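Local atomic coordinates of soluble epoxide hydrolase (PDB entry 4INZ), a protein that belongs to the alpha/beta hydrolase fold family, with a central mixed beta-sheet flanked by helices and covered by a helical cap. Residues Y161-E175 and V213-F226. The protein carries 1 engineered substitution. Numbering follows the deposited sequence. Where two conformers were deposited one is given.
Sequences YAKWFQKQEVQDYME and VLSMLSYYRNLKIF. Engineered in segment 161-175: A162 (natural residue Met).
R221 reaches across to the turn W164-K167 and grips the carbonyl of F165 side-on. R221 NE donates to F165 O over 3.0 Å, in the carbonyl plane, and R221 NH2 reaches the same oxygen at 3.2 Å along a more bent path. Extended from CG to NE, the arginine is long enough to span the gap, and its flat head offers a further edge to a water that also binds Q168 O and Q171 N, while L217 CB lies over one face. Q166 runs past it in the opposite direction. Bent at chi2 (-64°), its chain folds back, and Q166 NE2, whose two N-H bonds suit a bridge, donates to the backbone oxygen of the engineered A162 at 2.9 Å and, almost straight, to Y220 O at 3.0 Å. Q166 NE2 comes from above the carbonyl plane of Y220, L223 N from its other face. Beside these polar bonds, F165 turns its edge onto the face of Y220 in a T-shaped stack, ring centres 4.8 Å apart, and receives L217 CD2 over one of its own faces as a CH-pi contact; a flat ring can offer both surfaces together. F47 and W115 add further rings around Y220. A bound PEG, probably from the crystallisation liquor, lies by Y220, consistent with a pocket there. The arrangement is that of a helical cap over an alpha/beta hydrolase core, its aromatic side facing that core.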
# COMPACT_ATOMS: atom_id res chain seq x y z
N TYR A 161 5.57 -9.30 -13.51
CA TYR A 161 4.38 -8.57 -13.95
C TYR A 161 4.65 -7.07 -14.03
O TYR A 161 4.03 -6.37 -14.83
CB TYR A 161 3.19 -8.85 -13.02
CG TYR A 161 3.33 -8.26 -11.64
CD1 TYR A 161 4.00 -8.95 -10.64
CD2 TYR A 161 2.81 -7.00 -11.35
CE1 TYR A 161 4.14 -8.40 -9.38
CE2 TYR A 161 2.95 -6.45 -10.08
CZ TYR A 161 3.62 -7.15 -9.11
OH TYR A 161 3.76 -6.61 -7.85
N ALA A 162 5.58 -6.58 -13.22
CA ALA A 162 5.91 -5.15 -13.23
C ALA A 162 6.52 -4.74 -14.57
O ALA A 162 6.28 -3.63 -15.06
CB ALA A 162 6.85 -4.81 -12.09
N LYS A 163 7.31 -5.63 -15.16
CA LYS A 163 7.85 -5.39 -16.49
C LYS A 163 6.71 -5.45 -17.51
O LYS A 163 6.61 -4.60 -18.39
CB LYS A 163 8.93 -6.42 -16.82
CG LYS A 163 9.53 -6.30 -18.21
CD LYS A 163 10.12 -4.92 -18.47
CE LYS A 163 11.02 -4.93 -19.70
NZ LYS A 163 12.28 -5.70 -19.45
N TRP A 164 5.83 -6.43 -17.36
CA TRP A 164 4.69 -6.56 -18.26
C TRP A 164 3.79 -5.33 -18.19
O TRP A 164 3.25 -4.88 -19.20
CB TRP A 164 3.90 -7.83 -17.95
CG TRP A 164 2.77 -8.09 -18.89
CD1 TRP A 164 2.85 -8.17 -20.25
CD2 TRP A 164 1.40 -8.32 -18.55
NE1 TRP A 164 1.61 -8.43 -20.77
CE2 TRP A 164 0.70 -8.53 -19.75
CE3 TRP A 164 0.70 -8.36 -17.34
CZ2 TRP A 164 -0.67 -8.77 -19.78
CZ3 TRP A 164 -0.67 -8.61 -17.37
CH2 TRP A 164 -1.33 -8.81 -18.59
N PHE A 165 3.65 -4.76 -16.99
CA PHE A 165 2.81 -3.57 -16.81
C PHE A 165 3.31 -2.37 -17.61
O PHE A 165 2.62 -1.36 -17.73
CB PHE A 165 2.68 -3.18 -15.34
CG PHE A 165 1.68 -3.99 -14.57
CD1 PHE A 165 1.15 -5.16 -15.10
CD2 PHE A 165 1.28 -3.59 -13.30
CE1 PHE A 165 0.23 -5.91 -14.38
CE2 PHE A 165 0.36 -4.34 -12.58
CZ PHE A 165 -0.17 -5.50 -13.12
N GLN A 166 4.53 -2.47 -18.15
CA GLN A 166 5.07 -1.40 -18.97
C GLN A 166 4.42 -1.42 -20.35
O GLN A 166 4.39 -0.40 -21.05
CB GLN A 166 6.60 -1.52 -19.10
CG GLN A 166 7.34 -1.72 -17.77
CD GLN A 166 7.21 -0.54 -16.82
OE1 GLN A 166 7.35 0.61 -17.22
NE2 GLN A 166 6.94 -0.83 -15.55
N LYS A 167 3.88 -2.57 -20.74
CA LYS A 167 3.33 -2.76 -22.08
C LYS A 167 1.95 -2.12 -22.24
O LYS A 167 1.16 -2.08 -21.31
CB LYS A 167 3.25 -4.25 -22.43
CG LYS A 167 4.59 -4.97 -22.36
CD LYS A 167 5.42 -4.75 -23.61
CE LYS A 167 4.97 -5.67 -24.74
NZ LYS A 167 5.73 -5.44 -26.00
N GLN A 168 1.66 -1.64 -23.45
CA GLN A 168 0.39 -0.96 -23.70
C GLN A 168 -0.82 -1.89 -23.62
O GLN A 168 -1.93 -1.44 -23.35
CB GLN A 168 0.42 -0.24 -25.06
CG GLN A 168 1.22 1.05 -25.04
CD GLN A 168 0.71 2.04 -24.00
OE1 GLN A 168 -0.49 2.34 -23.93
NE2 GLN A 168 1.62 2.55 -23.18
N GLU A 169 -0.62 -3.18 -23.84
CA GLU A 169 -1.74 -4.12 -23.85
C GLU A 169 -2.37 -4.30 -22.47
O GLU A 169 -3.51 -4.76 -22.37
CB GLU A 169 -1.31 -5.48 -24.41
CG GLU A 169 -0.41 -6.27 -23.47
CD GLU A 169 -0.23 -7.71 -23.91
OE1 GLU A 169 0.86 -8.04 -24.41
OE2 GLU A 169 -1.17 -8.51 -23.74
N VAL A 170 -1.65 -3.94 -21.41
CA VAL A 170 -2.10 -4.27 -20.06
C VAL A 170 -3.37 -3.52 -19.65
O VAL A 170 -4.22 -4.07 -18.96
CB VAL A 170 -0.99 -4.07 -19.00
CG1 VAL A 170 -1.54 -4.33 -17.60
CG2 VAL A 170 0.17 -5.01 -19.28
N GLN A 171 -3.50 -2.26 -20.07
CA GLN A 171 -4.70 -1.52 -19.72
C GLN A 171 -5.95 -2.24 -20.22
O GLN A 171 -6.90 -2.46 -19.47
CB GLN A 171 -4.68 -0.08 -20.23
CG GLN A 171 -5.92 0.70 -19.80
CD GLN A 171 -5.87 2.17 -20.16
OE1 GLN A 171 -4.88 2.66 -20.69
NE2 GLN A 171 -6.95 2.88 -19.85
N ASP A 172 -5.95 -2.62 -21.50
CA ASP A 172 -7.07 -3.36 -22.06
C ASP A 172 -7.28 -4.68 -21.32
O ASP A 172 -8.42 -5.08 -21.06
CB ASP A 172 -6.87 -3.60 -23.56
CG ASP A 172 -7.89 -4.56 -24.14
OD1 ASP A 172 -9.04 -4.13 -24.38
OD2 ASP A 172 -7.55 -5.75 -24.37
N TYR A 173 -6.19 -5.35 -20.97
CA TYR A 173 -6.30 -6.60 -20.23
C TYR A 173 -7.05 -6.36 -18.92
O TYR A 173 -7.89 -7.17 -18.51
CB TYR A 173 -4.93 -7.20 -19.92
CG TYR A 173 -5.01 -8.37 -18.97
CD1 TYR A 173 -4.90 -8.17 -17.60
CD2 TYR A 173 -5.21 -9.66 -19.44
CE1 TYR A 173 -4.98 -9.23 -16.73
CE2 TYR A 173 -5.30 -10.72 -18.57
CZ TYR A 173 -5.18 -10.51 -17.21
OH TYR A 173 -5.27 -11.57 -16.33
N MET A 174 -6.75 -5.25 -18.25
CA MET A 174 -7.36 -4.98 -16.96
C MET A 174 -8.80 -4.50 -17.08
O MET A 174 -9.65 -4.88 -16.26
CB MET A 174 -6.53 -3.95 -16.17
CG MET A 174 -5.15 -4.45 -15.75
SD MET A 174 -5.21 -5.88 -14.66
CE MET A 174 -3.47 -6.27 -14.57
N GLU A 175 -9.08 -3.69 -18.09
CA GLU A 175 -10.39 -3.04 -18.25
C GLU A 175 -11.44 -3.84 -19.02
O GLU A 175 -12.64 -3.72 -18.74
CB GLU A 175 -10.24 -1.69 -18.95
CG GLU A 175 -9.47 -0.64 -18.20
CD GLU A 175 -9.36 0.64 -19.01
OE1 GLU A 175 -9.15 1.71 -18.41
OE2 GLU A 175 -9.48 0.57 -20.25
N VAL A 213 -7.60 3.03 -14.66
CA VAL A 213 -6.60 1.98 -14.80
C VAL A 213 -5.30 2.56 -15.35
O VAL A 213 -4.21 2.15 -14.95
CB VAL A 213 -7.11 0.82 -15.67
CG1 VAL A 213 -5.97 -0.16 -15.97
CG2 VAL A 213 -8.25 0.10 -14.95
N LEU A 214 -5.41 3.53 -16.25
CA LEU A 214 -4.22 4.19 -16.77
C LEU A 214 -3.40 4.80 -15.63
O LEU A 214 -2.19 4.59 -15.53
CB LEU A 214 -4.59 5.27 -17.80
CG LEU A 214 -3.42 6.09 -18.35
CD1 LEU A 214 -2.35 5.19 -18.96
CD2 LEU A 214 -3.91 7.10 -19.38
N SER A 215 -4.07 5.54 -14.75
CA SER A 215 -3.43 6.13 -13.59
C SER A 215 -2.78 5.06 -12.71
O SER A 215 -1.65 5.22 -12.27
CB SER A 215 -4.45 6.89 -12.75
OG SER A 215 -4.96 8.01 -13.46
N MET A 216 -3.51 3.98 -12.45
CA MET A 216 -3.00 2.93 -11.60
C MET A 216 -1.70 2.35 -12.18
O MET A 216 -0.71 2.19 -11.46
CB MET A 216 -4.08 1.86 -11.37
CG MET A 216 -5.35 2.46 -10.73
SD MET A 216 -6.91 1.56 -10.96
CE MET A 216 -6.63 0.13 -9.91
N LEU A 217 -1.71 2.05 -13.48
CA LEU A 217 -0.52 1.50 -14.14
C LEU A 217 0.62 2.50 -14.21
O LEU A 217 1.80 2.11 -14.23
CB LEU A 217 -0.88 1.00 -15.55
CG LEU A 217 -1.85 -0.19 -15.56
CD1 LEU A 217 -2.37 -0.51 -16.96
CD2 LEU A 217 -1.19 -1.42 -14.94
N SER A 218 0.29 3.79 -14.23
CA SER A 218 1.29 4.85 -14.32
C SER A 218 2.30 4.80 -13.17
O SER A 218 3.47 5.11 -13.36
CB SER A 218 0.63 6.23 -14.41
OG SER A 218 -0.05 6.39 -15.64
N TYR A 219 1.83 4.42 -11.98
CA TYR A 219 2.73 4.22 -10.85
C TYR A 219 3.88 3.30 -11.24
O TYR A 219 5.04 3.60 -10.96
CB TYR A 219 1.97 3.55 -9.70
CG TYR A 219 1.05 4.43 -8.89
CD1 TYR A 219 -0.13 4.91 -9.43
CD2 TYR A 219 1.35 4.73 -7.57
CE1 TYR A 219 -0.98 5.69 -8.67
CE2 TYR A 219 0.51 5.51 -6.81
CZ TYR A 219 -0.65 5.99 -7.36
OH TYR A 219 -1.49 6.76 -6.59
N TYR A 220 3.54 2.17 -11.86
CA TYR A 220 4.53 1.15 -12.21
C TYR A 220 5.48 1.63 -13.29
O TYR A 220 6.64 1.18 -13.37
CB TYR A 220 3.84 -0.14 -12.68
CG TYR A 220 3.11 -0.89 -11.59
CD1 TYR A 220 3.72 -1.92 -10.89
CD2 TYR A 220 1.79 -0.58 -11.27
CE1 TYR A 220 3.06 -2.61 -9.89
CE2 TYR A 220 1.11 -1.26 -10.28
CZ TYR A 220 1.75 -2.28 -9.59
OH TYR A 220 1.08 -2.96 -8.60
N ARG A 221 5.00 2.53 -14.14
CA ARG A 221 5.77 2.95 -15.31
C ARG A 221 6.85 3.97 -14.97
O ARG A 221 7.58 4.42 -15.86
CB ARG A 221 4.82 3.44 -16.41
CG ARG A 221 4.02 2.29 -16.98
CD ARG A 221 2.81 2.70 -17.79
NE ARG A 221 2.17 1.51 -18.34
CZ ARG A 221 1.10 1.51 -19.12
NH1 ARG A 221 0.51 2.65 -19.45
NH2 ARG A 221 0.61 0.36 -19.57
N ASN A 222 6.94 4.32 -13.69
CA ASN A 222 8.02 5.16 -13.19
C ASN A 222 9.06 4.37 -12.41
O ASN A 222 10.09 4.92 -12.02
CB ASN A 222 7.47 6.28 -12.31
CG ASN A 222 6.71 7.32 -13.10
OD1 ASN A 222 7.08 7.66 -14.22
ND2 ASN A 222 5.63 7.84 -12.52
N LEU A 223 8.79 3.09 -12.18
CA LEU A 223 9.72 2.26 -11.40
C LEU A 223 11.08 2.15 -12.08
O LEU A 223 11.17 1.98 -13.30
CB LEU A 223 9.13 0.87 -11.16
CG LEU A 223 7.91 0.83 -10.24
CD1 LEU A 223 7.29 -0.56 -10.23
CD2 LEU A 223 8.31 1.25 -8.83
N LYS A 224 12.13 2.23 -11.28
CA LYS A 224 13.49 2.12 -11.79
C LYS A 224 14.11 0.83 -11.28
O LYS A 224 14.97 0.84 -10.40
CB LYS A 224 14.33 3.33 -11.37
CG LYS A 224 13.79 4.65 -11.90
CD LYS A 224 13.87 4.70 -13.42
CE LYS A 224 12.55 5.15 -14.05
NZ LYS A 224 12.14 6.53 -13.66
N ILE A 225 13.66 -0.29 -11.83
CA ILE A 225 14.09 -1.60 -11.35
C ILE A 225 14.35 -2.54 -12.52
O ILE A 225 14.28 -3.76 -12.36
CB ILE A 225 13.03 -2.25 -10.43
CG1 ILE A 225 11.72 -2.49 -11.20
CG2 ILE A 225 12.80 -1.39 -9.20
CD1 ILE A 225 10.67 -3.26 -10.40
N PHE A 226 14.65 -1.97 -13.68
CA PHE A 226 14.75 -2.77 -14.90
C PHE A 226 16.16 -2.83 -15.49
O PHE A 226 16.60 -3.90 -15.91
CB PHE A 226 13.72 -2.29 -15.93
CG PHE A 226 12.31 -2.30 -15.41
CD1 PHE A 226 11.67 -3.50 -15.14
CD2 PHE A 226 11.63 -1.11 -15.17
CE1 PHE A 226 10.37 -3.51 -14.65
CE2 PHE A 226 10.34 -1.12 -14.68
CZ PHE A 226 9.71 -2.32 -14.42
O HOH W 1 2.10 -4.40 -6.80
O HOH W 2 -1.73 -0.09 -21.18
O HOH W 3 -9.89 2.98 -16.46
O HOH W 4 -8.01 4.87 -17.44